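Side-chain contact in octenoyl-CoA reductase/carboxylase (Streptomyces sp., PDB 4A0S), which catalyses the NADPH-dependent reductive carboxylation of 2-octenoyl-CoA, supplying an unusual extender unit for polyketide biosynthesis: residues A[205-210]-A[365-370]. Numbering follows the deposited sequence.
With NAP (NADP nicotinamide-adenine-dinucleotide phosphate), chain F.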
loop_
_atom_site.group_PDB
_atom_site.type_symbol
_atom_site.label_atom_id
_atom_site.label_comp_id
_atom_site.label_asym_id
_atom_site.label_seq_id
_atom_site.Cartn_x
_atom_site.Cartn_y
_atom_site.Cartn_z
ATOM N N THR A 205 -14.837 11.971 -7.328
ATOM C CA THR A 205 -14.107 11.226 -8.339
ATOM C C THR A 205 -12.652 11.681 -8.429
ATOM O O THR A 205 -11.747 10.854 -8.507
ATOM C CB THR A 205 -14.775 11.358 -9.715
ATOM O OG1 THR A 205 -16.037 10.692 -9.671
ATOM C CG2 THR A 205 -13.929 10.710 -10.787
ATOM N N ALA A 206 -12.447 12.993 -8.407
ATOM C CA ALA A 206 -11.110 13.539 -8.447
ATOM C C ALA A 206 -10.372 13.138 -7.154
ATOM O O ALA A 206 -9.163 12.887 -7.153
ATOM C CB ALA A 206 -11.171 15.060 -8.596
ATOM N N TYR A 207 -11.131 13.076 -6.070
ATOM C CA TYR A 207 -10.597 12.786 -4.761
ATOM C C TYR A 207 -10.084 11.352 -4.753
ATOM O O TYR A 207 -8.963 11.074 -4.302
ATOM C CB TYR A 207 -11.667 12.960 -3.679
ATOM C CG TYR A 207 -11.115 12.602 -2.327
ATOM C CD1 TYR A 207 -11.002 11.261 -1.933
ATOM C CD2 TYR A 207 -10.644 13.596 -1.461
ATOM C CE1 TYR A 207 -10.441 10.924 -0.710
ATOM C CE2 TYR A 207 -10.102 13.261 -0.226
ATOM C CZ TYR A 207 -9.995 11.918 0.128
ATOM O OH TYR A 207 -9.456 11.575 1.331
ATOM N N ARG A 208 -10.909 10.440 -5.253
ATOM C CA ARG A 208 -10.499 9.040 -5.338
ATOM C C ARG A 208 -9.229 8.915 -6.183
ATOM O O ARG A 208 -8.277 8.261 -5.794
ATOM C CB ARG A 208 -11.601 8.173 -5.950
ATOM C CG ARG A 208 -11.174 6.716 -6.016
ATOM C CD ARG A 208 -12.262 5.786 -6.505
ATOM N NE ARG A 208 -11.752 4.426 -6.566
ATOM C CZ ARG A 208 -11.950 3.503 -5.622
ATOM N NH1 ARG A 208 -12.639 3.786 -4.518
ATOM N NH2 ARG A 208 -11.445 2.287 -5.771
ATOM N N MET A 209 -9.244 9.564 -7.342
ATOM C CA MET A 209 -8.136 9.524 -8.280
ATOM C C MET A 209 -6.835 10.048 -7.708
ATOM O O MET A 209 -5.787 9.564 -8.069
ATOM C CB MET A 209 -8.506 10.356 -9.507
ATOM C CG MET A 209 -9.629 9.707 -10.303
ATOM S SD MET A 209 -10.163 10.742 -11.651
ATOM C CE MET A 209 -8.753 10.595 -12.758
ATOM N N LEU A 210 -6.906 11.043 -6.831
ATOM C CA LEU A 210 -5.698 11.778 -6.463
ATOM C C LEU A 210 -5.374 11.725 -5.000
ATOM O O LEU A 210 -4.215 11.697 -4.643
ATOM C CB LEU A 210 -5.808 13.248 -6.865
ATOM C CG LEU A 210 -5.910 13.518 -8.359
ATOM C CD1 LEU A 210 -6.237 14.993 -8.557
ATOM C CD2 LEU A 210 -4.588 13.145 -9.052
ATOM N N HIS A 365 -18.226 5.638 -0.459
ATOM C CA HIS A 365 -18.821 6.471 0.557
ATOM C C HIS A 365 -17.767 7.064 1.496
ATOM O O HIS A 365 -17.907 8.188 1.956
ATOM C CB HIS A 365 -19.799 5.600 1.331
ATOM C CG HIS A 365 -20.821 6.347 2.100
ATOM N ND1 HIS A 365 -21.300 7.581 1.723
ATOM C CD2 HIS A 365 -21.500 5.999 3.214
ATOM C CE1 HIS A 365 -22.224 7.966 2.584
ATOM N NE2 HIS A 365 -22.359 7.025 3.501
ATOM N N GLU A 366 -16.723 6.300 1.786
ATOM C CA GLU A 366 -15.650 6.809 2.636
ATOM C C GLU A 366 -14.931 7.968 1.956
ATOM O O GLU A 366 -14.702 9.013 2.553
ATOM C CB GLU A 366 -14.653 5.712 3.031
ATOM C CG GLU A 366 -13.522 6.273 3.879
ATOM C CD GLU A 366 -12.542 5.250 4.337
ATOM O OE1 GLU A 366 -11.928 4.572 3.479
ATOM O OE2 GLU A 366 -12.356 5.145 5.567
ATOM N N GLU A 367 -14.598 7.781 0.695
ATOM C CA GLU A 367 -13.902 8.813 -0.064
ATOM C C GLU A 367 -14.746 10.055 -0.211
ATOM O O GLU A 367 -14.239 11.166 -0.238
ATOM C CB GLU A 367 -13.520 8.285 -1.440
ATOM C CG GLU A 367 -12.462 7.262 -1.325
ATOM C CD GLU A 367 -12.291 6.461 -2.573
ATOM O OE1 GLU A 367 -13.293 6.117 -3.234
ATOM O OE2 GLU A 367 -11.127 6.191 -2.883
ATOM N N GLN A 368 -16.046 9.836 -0.319
ATOM C CA GLN A 368 -16.971 10.913 -0.493
ATOM C C GLN A 368 -17.094 11.706 0.778
ATOM O O GLN A 368 -17.159 12.913 0.729
ATOM C CB GLN A 368 -18.309 10.373 -0.953
ATOM C CG GLN A 368 -18.269 10.015 -2.434
ATOM C CD GLN A 368 -18.273 11.259 -3.312
ATOM O OE1 GLN A 368 -18.086 12.382 -2.823
ATOM N NE2 GLN A 368 -18.454 11.064 -4.612
ATOM N N GLN A 369 -17.115 11.011 1.915
ATOM C CA GLN A 369 -17.070 11.688 3.202
ATOM C C GLN A 369 -15.792 12.488 3.363
ATOM O O GLN A 369 -15.831 13.614 3.852
ATOM C CB GLN A 369 -17.147 10.707 4.355
ATOM C CG GLN A 369 -16.874 11.401 5.674
ATOM C CD GLN A 369 -17.029 10.469 6.829
ATOM O OE1 GLN A 369 -18.069 10.456 7.486
ATOM N NE2 GLN A 369 -16.013 9.653 7.068
ATOM N N ALA A 370 -14.664 11.890 2.979
ATOM C CA ALA A 370 -13.382 12.586 3.045
ATOM C C ALA A 370 -13.452 13.838 2.186
ATOM O O ALA A 370 -12.997 14.914 2.589
ATOM C CB ALA A 370 -12.283 11.688 2.553
HETATM P PA NAP F . -16.330 18.562 -18.209
HETATM O O1A NAP F . -16.774 19.462 -16.996
HETATM O O2A NAP F . -16.996 18.830 -19.525
HETATM O O5B NAP F . -14.816 18.786 -18.365
HETATM C C5B NAP F . -14.144 17.976 -19.308
HETATM C C4B NAP F . -12.910 18.750 -19.743
HETATM O O4B NAP F . -12.220 17.889 -20.660
HETATM C C3B NAP F . -13.245 20.053 -20.500
HETATM O O3B NAP F . -12.801 21.106 -19.669
HETATM C C2B NAP F . -12.318 20.039 -21.706
HETATM O O2B NAP F . -11.048 20.619 -21.414
HETATM C C1B NAP F . -12.097 18.594 -21.976
HETATM N N9A NAP F . -13.202 18.113 -22.842
HETATM C C8A NAP F . -14.483 18.513 -22.889
HETATM N N7A NAP F . -15.164 17.791 -23.789
HETATM C C5A NAP F . -14.292 16.936 -24.302
HETATM C C6A NAP F . -14.404 15.975 -25.276
HETATM N N6A NAP F . -15.582 15.755 -25.857
HETATM N N1A NAP F . -13.329 15.265 -25.581
HETATM C C2A NAP F . -12.165 15.463 -24.969
HETATM N N3A NAP F . -12.005 16.390 -24.050
HETATM C C4A NAP F . -13.063 17.130 -23.705
HETATM O O3 NAP F . -16.520 17.012 -17.855
HETATM P PN NAP F . -15.990 16.342 -16.493
HETATM O O1N NAP F . -17.252 16.436 -15.566
HETATM O O2N NAP F . -14.685 16.906 -15.993
HETATM O O5D NAP F . -15.867 14.845 -17.034
HETATM C C5D NAP F . -14.784 14.613 -17.930
HETATM C C4D NAP F . -14.856 13.150 -18.264
HETATM O O4D NAP F . -14.751 12.432 -16.986
HETATM C C3D NAP F . -16.201 12.729 -18.859
HETATM O O3D NAP F . -15.827 11.763 -19.863
HETATM C C2D NAP F . -16.932 12.076 -17.705
HETATM O O2D NAP F . -17.871 11.076 -18.165
HETATM C C1D NAP F . -15.750 11.375 -17.063
HETATM N N1N NAP F . -16.053 11.274 -15.655
HETATM C C2N NAP F . -15.883 10.037 -15.070
HETATM C C3N NAP F . -16.165 9.964 -13.736
HETATM C C7N NAP F . -15.996 8.633 -13.114
HETATM O O7N NAP F . -15.519 7.677 -13.734
HETATM N N7N NAP F . -16.444 8.594 -11.888
HETATM C C4N NAP F . -16.598 11.068 -12.994
HETATM C C5N NAP F . -16.759 12.317 -13.566
HETATM C C6N NAP F . -16.474 12.420 -14.918
HETATM P P2B NAP F . -10.169 21.024 -22.700
HETATM O O1X NAP F . -9.143 22.009 -21.905
HETATM O O2X NAP F . -9.383 19.745 -23.284
HETATM O O3X NAP F . -11.201 21.679 -23.586
#
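Glu367 OE1 receives a short hydrogen bond from Arg208 NH1 (2.7 Å), part of a buried salt bridge between two helices of this medium-chain dehydrogenase/reductase fold, whose nucleotide-binding half is a Rossmann domain. The segments 205-210 and 365-370 run steeply across one another, at 104°. NH1 comes in on the syn side of OE1, 27° out of the carboxylate plane, and the bond is not straight; the guanidinium and carboxylate planes are nearly perpendicular. Arg208 is extended from CG to NE, and its aliphatic part crosses the carboxylate, with CG 3.2 Å from Glu367 OE2. That second oxygen is hydrogen-bonded to Ser212 OG, while Arg208 NH2 pairs with Asp154, so the arginine serves two acids, through NH1 and NH2. A methionine in place of Arg208 would probably deprive Glu367 and Asp154 of the positive charge they share through this side chain. One turn back, Thr205 OG1 accepts a weak hydrogen bond from the nicotinamide amide N7N of NADP (3.1 Å), so the same helix borders the cofactor. Beside the salt bridge, Tyr207, its CG anti to the backbone N (chi1 178°), reaches toward the other helix: Glu367 O sits over one ring face, near the rim, and Ala370 CB lies 3.3 Å from Tyr207 CZ.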